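Local atomic coordinates of nitrite transporter NirC (Salmonella enterica subsp. enterica serovar Typhimurium, PDB entry 4FC4), a protein that forms a pentameric channel of the formate/nitrite transporter family that carries nitrite into and out of the cell across the cytoplasmic membrane. Residues His83-Thr88 and Met101-Leu105; Ala10-Ala14 and Ala93-Ser97; His139-Leu143 and Gly211-Tyr217. The contacts are given in a common frame with arbitrary orientation. Residues are numbered along the deposited sequence.

Contact 1: residues His83-Thr88 and Met101-Leu105; sequences HTMFLT and MWAIL
Two helical segments pack antiparallel, their axes 10.3 Å apart at closest approach and their N-to-C directions at 160°. Register is set by His83 opposite Leu105 (CA to CA 6.7 Å) and Leu87 opposite Met101 (5.6 Å). His83 (chi1 m) points toward the partner helix; its CB lies 3.6 Å from Leu105 CD2, while its ring nitrogens bond to Glu78 and Thr108. One residue on, Leu105 CD2 also reaches Thr84 N at 3.6 Å, and Thr84 O accepts the Thr88 hydroxyl (OG1 to O, 2.7 Å). Leu87, in the mt rotamer, is the central apolar residue: its CB meets Met101 CG at 3.6 Å, and its CD1 lies 3.9 Å from both Ile104 CG2 and Leu105 CD2. Finally, Thr88 OG1 sits 3.1 Å from CE of Met101, whose fully extended ttt chain runs in beside the threonine. No hydrogen bond crosses the buried interface, which joins consecutive helices 80-93 and 98-125 as an antiparallel helical hairpin of the FNT membrane fold.

Contact 2: residues Ala10-Ala14 and Ala93-Ser97; sequences AANAA and AGTIS
Residues Ala10-Ala14 form a regular turn within helix 3-22, with Ala14 N bonded to Ala10 O at 3.3 Å. Opposite them, Ala93-Ser97 leave helix 80-93 and lead into helix 98-125. Gly94 terminates helix 80-93 in a Schellman motif, at phi/psi 89/7, where a CB would jam against the carbonyl O of Ala93. Thr95 returns to -78/-22, Ile96 is extended at -139/164, and Ser97 is the N-cap of the next helix, its OG receiving the N of Gln100. The nearest CA pair is Ala14 and Thr95, 5.8 Å apart. This is the tight connection of a helical hairpin, with the amino-terminal helix of the FNT chain lying against it; small alanines permit the close approach. Thr95 (chi1 p) points toward the helix and donates from OG1 to Ala10 O at 2.9 Å, the one hydrogen bond between the segments. Just before the loop, at the end of helix 80-93, Ala93 CB meets Ala10 CB at 3.6 Å. Ile96 (chi1 p, chi2 t) reaches across: its CG2 is 3.7 Å from Ala14 CA and 3.8 Å from Ala13 O, and its CD1 is 4.2 Å from Ala13 CB. Ile96 also packs on Leu87 and Val91.

Contact 3: residues His139-Leu143 and Gly211-Tyr217; sequences HSVAL and GHHSDAY
A turn-rich loop between helices 198-209 and 219-248 wraps here over one turn of the short helix 137-147. The helical segment His139-Leu143 includes the bond from Leu143 N to His139 O at 3.2 Å. Along the loop, His212 (-87/71) centres an inverse gamma turn, closed by a weak bond from His213 N to Gly211 O at 3.0 Å; His213 and Ser214 are extended, and Ser214-Tyr217 make a type I beta turn with a weak bond from Tyr217 N to Ser214 O at 3.3 Å. The register pairs His139 with His213 (CA to CA 5.7 Å) and Leu143 with Tyr217 (5.8 Å). The His139 ring (chi1 m) lies flat beneath the gamma turn: His213 CA stands over its face, 4.0 Å from the centroid and 19° off the normal, a CH-pi contact, and His139 CE1 is 3.3 Å from His212 O. A CB on Gly211 would clash with His139 NE2, so the lack of a side chain makes room for the imidazole. His213 turns its own ring away, donating from ND1 to Ser214 O at 2.9 Å and stacking on Trp209. Further along, Ala142 CB touches Tyr217 CE1 at 3.7 Å; the tyrosine hydroxyl is bonded to Phe205 O. Leu143 (chi1 t, chi2 p) swings its end over the beta turn, with CD1 3.8 Å from Ala216 CB and 3.6 Å from Ala216 O. No hydrogen bond joins the segments, which pack as a loop-on-helix contact at an end of the FNT helical bundle.

From the N terminus, the helix carrying 10-14 waits nearly eighty residues for its partner, so contact 2 closes a long loop containing the first membrane-spanning helices. Before it closes, 83-88 opens contact 1, which ends at 101-105, beyond 93-97; the two contacts therefore cross. They also touch, Leu87 and Phe86 meeting Ala13, and Leu87 meeting Ile96, so the amino-terminal helix, the hairpin and its connection form one continuous unit. Contact 3 follows in series after both, linking helix 137-147 to the loop before the last helix, on the opposite side of the chain's centre. Its centre lies about 32 Å from that of contact 1 and 41 Å from that of contact 2.

Contact 1: residues His83-Thr88 and Met101-Leu105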
loop_
_atom_site.group_PDB
_atom_site.type_symbol
_atom_site.label_atom_id
_atom_site.label_comp_id
_atom_site.label_asym_id
_atom_site.label_seq_id
_atom_site.Cartn_x
_atom_site.Cartn_y
_atom_site.Cartn_z
ATOM N N HIS B 83 18.797 -21.426 -2.490
ATOM C CA HIS B 83 20.051 -22.130 -2.351
ATOM C C HIS B 83 20.827 -22.191 -3.648
ATOM O O HIS B 83 22.087 -22.102 -3.631
ATOM C CB HIS B 83 19.852 -23.518 -1.712
ATOM C CG HIS B 83 19.607 -23.481 -0.219
ATOM N ND1 HIS B 83 19.775 -24.555 0.562
ATOM C CD2 HIS B 83 19.183 -22.437 0.627
ATOM C CE1 HIS B 83 19.513 -24.247 1.857
ATOM N NE2 HIS B 83 19.147 -22.942 1.906
ATOM N N THR B 84 20.122 -22.307 -4.791
ATOM C CA THR B 84 20.862 -22.384 -6.074
ATOM C C THR B 84 21.789 -21.166 -6.277
ATOM O O THR B 84 22.974 -21.351 -6.720
ATOM C CB THR B 84 19.982 -22.560 -7.329
ATOM O OG1 THR B 84 19.203 -21.396 -7.517
ATOM C CG2 THR B 84 19.108 -23.782 -7.260
ATOM N N MET B 85 21.250 -19.955 -5.973
ATOM C CA MET B 85 22.041 -18.696 -5.963
ATOM C C MET B 85 23.073 -18.603 -4.840
ATOM O O MET B 85 24.242 -18.314 -5.117
ATOM C CB MET B 85 21.160 -17.451 -5.925
ATOM C CG MET B 85 21.893 -16.106 -5.967
ATOM S SD MET B 85 20.651 -14.756 -5.954
ATOM C CE MET B 85 20.153 -14.711 -4.237
ATOM N N PHE B 86 22.664 -18.877 -3.599
ATOM C CA PHE B 86 23.512 -18.619 -2.437
ATOM C C PHE B 86 24.784 -19.454 -2.543
ATOM O O PHE B 86 25.947 -18.959 -2.388
ATOM C CB PHE B 86 22.771 -18.950 -1.108
ATOM C CG PHE B 86 21.707 -17.940 -0.693
ATOM C CD1 PHE B 86 22.007 -16.578 -0.530
ATOM C CD2 PHE B 86 20.387 -18.359 -0.430
ATOM C CE1 PHE B 86 21.015 -15.658 -0.124
ATOM C CE2 PHE B 86 19.395 -17.449 -0.033
ATOM C CZ PHE B 86 19.702 -16.101 0.108
ATOM N N LEU B 87 24.548 -20.743 -2.796
ATOM C CA LEU B 87 25.618 -21.711 -2.858
ATOM C C LEU B 87 26.566 -21.430 -4.012
ATOM O O LEU B 87 27.758 -21.652 -3.890
ATOM C CB LEU B 87 25.062 -23.124 -2.892
ATOM C CG LEU B 87 24.163 -23.483 -1.700
ATOM C CD1 LEU B 87 23.786 -24.947 -1.781
ATOM C CD2 LEU B 87 24.861 -23.244 -0.368
ATOM N N THR B 88 26.048 -20.880 -5.103
ATOM C CA THR B 88 26.876 -20.574 -6.264
ATOM C C THR B 88 27.896 -19.505 -5.863
ATOM O O THR B 88 29.136 -19.703 -6.035
ATOM C CB THR B 88 26.003 -20.102 -7.458
ATOM O OG1 THR B 88 25.336 -21.248 -8.015
ATOM C CG2 THR B 88 26.847 -19.416 -8.533
ATOM N N MET B 101 28.256 -27.559 -2.292
ATOM C CA MET B 101 27.083 -27.099 -2.992
ATOM C C MET B 101 26.223 -28.267 -3.497
ATOM O O MET B 101 25.023 -28.337 -3.216
ATOM C CB MET B 101 27.468 -26.176 -4.153
ATOM C CG MET B 101 26.289 -25.804 -5.037
ATOM S SD MET B 101 26.807 -24.640 -6.290
ATOM C CE MET B 101 25.235 -24.230 -7.093
ATOM N N TRP B 102 26.831 -29.177 -4.254
ATOM C CA TRP B 102 26.081 -30.323 -4.772
ATOM C C TRP B 102 25.640 -31.350 -3.743
ATOM O O TRP B 102 24.679 -32.046 -3.970
ATOM C CB TRP B 102 26.789 -30.953 -5.965
ATOM C CG TRP B 102 27.058 -29.982 -7.098
ATOM C CD1 TRP B 102 28.299 -29.645 -7.638
ATOM C CD2 TRP B 102 26.079 -29.204 -7.894
ATOM N NE1 TRP B 102 28.166 -28.753 -8.681
ATOM C CE2 TRP B 102 26.867 -28.441 -8.883
ATOM C CE3 TRP B 102 24.671 -29.053 -7.878
ATOM C CZ2 TRP B 102 26.269 -27.585 -9.801
ATOM C CZ3 TRP B 102 24.085 -28.195 -8.820
ATOM C CH2 TRP B 102 24.867 -27.482 -9.759
ATOM N N ALA B 103 26.275 -31.439 -2.580
ATOM C CA ALA B 103 25.765 -32.330 -1.546
ATOM C C ALA B 103 24.521 -31.721 -0.843
ATOM O O ALA B 103 23.639 -32.427 -0.355
ATOM C CB ALA B 103 26.858 -32.620 -0.552
ATOM N N ILE B 104 24.443 -30.399 -0.830
ATOM C CA ILE B 104 23.417 -29.732 -0.098
ATOM C C ILE B 104 22.110 -29.545 -0.890
ATOM O O ILE B 104 21.020 -29.809 -0.355
ATOM C CB ILE B 104 23.954 -28.384 0.438
ATOM C CG1 ILE B 104 25.086 -28.647 1.478
ATOM C CG2 ILE B 104 22.817 -27.548 0.972
ATOM C CD1 ILE B 104 25.650 -27.399 2.115
ATOM N N LEU B 105 22.220 -29.078 -2.142
ATOM C CA LEU B 105 21.047 -28.733 -2.957
ATOM C C LEU B 105 19.974 -29.853 -2.955
ATOM O O LEU B 105 18.803 -29.548 -2.744
ATOM C CB LEU B 105 21.434 -28.329 -4.398
ATOM C CG LEU B 105 21.988 -26.924 -4.601
ATOM C CD1 LEU B 105 22.456 -26.797 -6.029
ATOM C CD2 LEU B 105 20.948 -25.808 -4.263
#

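Contact 2: residues Ala10-Ala14 and Ala93-Ser97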
loop_
_atom_site.group_PDB
_atom_site.type_symbol
_atom_site.label_atom_id
_atom_site.label_comp_id
_atom_site.label_asym_id
_atom_site.label_seq_id
_atom_site.Cartn_x
_atom_site.Cartn_y
_atom_site.Cartn_z
ATOM N N ALA B 10 27.496 -15.368 0.157
ATOM C CA ALA B 10 28.595 -16.220 0.478
ATOM C C ALA B 10 28.677 -16.566 1.998
ATOM O O ALA B 10 29.020 -17.694 2.346
ATOM C CB ALA B 10 29.889 -15.557 -0.010
ATOM N N ALA B 11 28.375 -15.621 2.890
ATOM C CA ALA B 11 28.376 -15.938 4.322
ATOM C C ALA B 11 27.156 -16.818 4.570
ATOM O O ALA B 11 27.235 -17.799 5.290
ATOM C CB ALA B 11 28.350 -14.700 5.189
ATOM N N ASN B 12 26.044 -16.519 3.921
ATOM C CA ASN B 12 24.886 -17.373 4.065
ATOM C C ASN B 12 25.142 -18.842 3.609
ATOM O O ASN B 12 24.652 -19.817 4.195
ATOM C CB ASN B 12 23.752 -16.757 3.305
ATOM C CG ASN B 12 22.418 -17.371 3.652
ATOM O OD1 ASN B 12 22.115 -17.645 4.813
ATOM N ND2 ASN B 12 21.615 -17.603 2.641
ATOM N N ALA B 13 25.937 -19.002 2.566
ATOM C CA ALA B 13 26.180 -20.311 2.037
ATOM C C ALA B 13 26.993 -21.148 3.036
ATOM O O ALA B 13 26.670 -22.342 3.246
ATOM C CB ALA B 13 26.859 -20.185 0.697
ATOM N N ALA B 14 28.018 -20.534 3.654
ATOM C CA ALA B 14 28.785 -21.183 4.758
ATOM C C ALA B 14 27.909 -21.546 5.960
ATOM O O ALA B 14 28.084 -22.607 6.565
ATOM C CB ALA B 14 30.037 -20.380 5.196
ATOM N N ALA B 93 33.029 -17.330 -4.047
ATOM C CA ALA B 93 33.772 -16.576 -3.031
ATOM C C ALA B 93 34.801 -17.413 -2.279
ATOM O O ALA B 93 35.681 -16.869 -1.618
ATOM C CB ALA B 93 32.808 -15.974 -2.039
ATOM N N GLY B 94 34.694 -18.731 -2.372
ATOM C CA GLY B 94 35.609 -19.637 -1.667
ATOM C C GLY B 94 35.130 -20.002 -0.270
ATOM O O GLY B 94 35.844 -20.644 0.446
ATOM N N THR B 95 33.913 -19.612 0.131
ATOM C CA THR B 95 33.431 -19.966 1.489
ATOM C C THR B 95 32.939 -21.425 1.659
ATOM O O THR B 95 32.891 -21.955 2.776
ATOM C CB THR B 95 32.362 -18.998 2.006
ATOM O OG1 THR B 95 31.195 -19.150 1.210
ATOM C CG2 THR B 95 32.852 -17.537 2.003
ATOM N N ILE B 96 32.575 -22.056 0.557
ATOM C CA ILE B 96 32.234 -23.471 0.535
ATOM C C ILE B 96 32.841 -24.083 -0.741
ATOM O O ILE B 96 33.216 -23.330 -1.646
ATOM C CB ILE B 96 30.710 -23.672 0.545
ATOM C CG1 ILE B 96 30.077 -23.020 -0.692
ATOM C CG2 ILE B 96 30.097 -23.094 1.830
ATOM C CD1 ILE B 96 28.707 -23.558 -1.017
ATOM N N SER B 97 32.949 -25.418 -0.820
ATOM C CA SER B 97 33.432 -26.104 -2.033
ATOM C C SER B 97 32.294 -26.452 -3.008
ATOM O O SER B 97 31.128 -26.488 -2.602
ATOM C CB SER B 97 34.175 -27.389 -1.659
ATOM O OG SER B 97 33.240 -28.357 -1.233
#

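Contact 3: residues His139-Leu143 and Gly211-Tyr217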
loop_
_atom_site.group_PDB
_atom_site.type_symbol
_atom_site.label_atom_id
_atom_site.label_comp_id
_atom_site.label_asym_id
_atom_site.label_seq_id
_atom_site.Cartn_x
_atom_site.Cartn_y
_atom_site.Cartn_z
ATOM N N HIS B 139 -6.966 -29.162 -10.023
ATOM C CA HIS B 139 -6.825 -30.313 -10.976
ATOM C C HIS B 139 -6.503 -29.945 -12.395
ATOM O O HIS B 139 -5.631 -30.589 -13.000
ATOM C CB HIS B 139 -8.000 -31.263 -10.902
ATOM C CG HIS B 139 -8.254 -31.738 -9.518
ATOM N ND1 HIS B 139 -9.462 -31.667 -8.934
ATOM C CD2 HIS B 139 -7.369 -32.202 -8.547
ATOM C CE1 HIS B 139 -9.367 -32.112 -7.666
ATOM N NE2 HIS B 139 -8.086 -32.446 -7.433
ATOM N N SER B 140 -7.138 -28.901 -12.939
ATOM C CA SER B 140 -6.872 -28.581 -14.322
ATOM C C SER B 140 -5.479 -27.931 -14.470
ATOM O O SER B 140 -4.744 -28.201 -15.426
ATOM C CB SER B 140 -7.993 -27.773 -14.930
ATOM O OG SER B 140 -8.190 -26.597 -14.196
ATOM N N VAL B 141 -5.066 -27.126 -13.501
ATOM C CA VAL B 141 -3.725 -26.507 -13.603
ATOM C C VAL B 141 -2.588 -27.530 -13.377
ATOM O O VAL B 141 -1.611 -27.520 -14.114
ATOM C CB VAL B 141 -3.604 -25.228 -12.722
ATOM C CG1 VAL B 141 -2.210 -24.597 -12.789
ATOM C CG2 VAL B 141 -4.622 -24.238 -13.186
ATOM N N ALA B 142 -2.747 -28.445 -12.412
ATOM C CA ALA B 142 -1.717 -29.478 -12.118
ATOM C C ALA B 142 -1.507 -30.348 -13.327
ATOM O O ALA B 142 -0.365 -30.586 -13.737
ATOM C CB ALA B 142 -2.110 -30.332 -10.927
ATOM N N LEU B 143 -2.621 -30.785 -13.924
ATOM C CA LEU B 143 -2.565 -31.670 -15.104
ATOM C C LEU B 143 -1.869 -30.938 -16.268
ATOM O O LEU B 143 -0.948 -31.476 -16.853
ATOM C CB LEU B 143 -3.960 -32.213 -15.480
ATOM C CG LEU B 143 -4.115 -32.927 -16.837
ATOM C CD1 LEU B 143 -3.417 -34.282 -16.859
ATOM C CD2 LEU B 143 -5.594 -33.077 -17.259
ATOM N N GLY B 211 -6.670 -35.207 -4.012
ATOM C CA GLY B 211 -8.047 -34.849 -4.285
ATOM C C GLY B 211 -8.574 -35.714 -5.393
ATOM O O GLY B 211 -7.955 -36.727 -5.733
ATOM N N HIS B 212 -9.688 -35.276 -5.958
ATOM C CA HIS B 212 -10.406 -35.993 -6.961
ATOM C C HIS B 212 -9.798 -35.600 -8.298
ATOM O O HIS B 212 -10.409 -34.870 -9.085
ATOM C CB HIS B 212 -11.873 -35.583 -6.807
ATOM C CG HIS B 212 -12.865 -36.360 -7.674
ATOM N ND1 HIS B 212 -12.795 -37.692 -7.864
ATOM C CD2 HIS B 212 -14.008 -35.920 -8.382
ATOM C CE1 HIS B 212 -13.815 -38.078 -8.661
ATOM N NE2 HIS B 212 -14.548 -36.987 -8.973
ATOM N N HIS B 213 -8.576 -36.054 -8.578
ATOM C CA HIS B 213 -7.922 -35.759 -9.870
ATOM C C HIS B 213 -8.346 -36.750 -10.944
ATOM O O HIS B 213 -8.844 -37.832 -10.632
ATOM C CB HIS B 213 -6.409 -35.798 -9.709
ATOM C CG HIS B 213 -5.899 -37.112 -9.180
ATOM N ND1 HIS B 213 -5.628 -38.161 -9.987
ATOM C CD2 HIS B 213 -5.656 -37.550 -7.871
ATOM C CE1 HIS B 213 -5.226 -39.224 -9.245
ATOM N NE2 HIS B 213 -5.248 -38.860 -7.953
ATOM N N SER B 214 -8.154 -36.409 -12.216
ATOM C CA SER B 214 -8.502 -37.335 -13.274
ATOM C C SER B 214 -7.449 -38.469 -13.410
ATOM O O SER B 214 -6.396 -38.449 -12.767
ATOM C CB SER B 214 -8.669 -36.591 -14.601
ATOM O OG SER B 214 -7.405 -36.370 -15.194
ATOM N N ASP B 215 -7.733 -39.455 -14.250
ATOM C CA ASP B 215 -6.801 -40.591 -14.424
ATOM C C ASP B 215 -5.590 -40.195 -15.255
ATOM O O ASP B 215 -4.533 -40.842 -15.178
ATOM C CB ASP B 215 -7.493 -41.778 -15.092
ATOM C CG ASP B 215 -8.912 -41.928 -14.637
ATOM O OD1 ASP B 215 -9.561 -40.891 -14.286
ATOM O OD2 ASP B 215 -9.385 -43.086 -14.652
ATOM N N ALA B 216 -5.766 -39.146 -16.060
ATOM C CA ALA B 216 -4.707 -38.584 -16.882
ATOM C C ALA B 216 -3.568 -38.034 -16.023
ATOM O O ALA B 216 -2.524 -37.711 -16.547
ATOM C CB ALA B 216 -5.269 -37.514 -17.826
ATOM N N TYR B 217 -3.769 -37.949 -14.710
ATOM C CA TYR B 217 -2.826 -37.291 -13.780
ATOM C C TYR B 217 -2.065 -38.356 -13.007
ATOM O O TYR B 217 -2.671 -39.074 -12.203
ATOM C CB TYR B 217 -3.614 -36.451 -12.765
ATOM C CG TYR B 217 -2.769 -35.702 -11.761
ATOM C CD1 TYR B 217 -2.023 -34.580 -12.156
ATOM C CD2 TYR B 217 -2.739 -36.075 -10.415
ATOM C CE1 TYR B 217 -1.241 -33.878 -11.257
ATOM C CE2 TYR B 217 -1.956 -35.385 -9.497
ATOM C CZ TYR B 217 -1.216 -34.267 -9.914
ATOM O OH TYR B 217 -0.421 -33.513 -9.049
#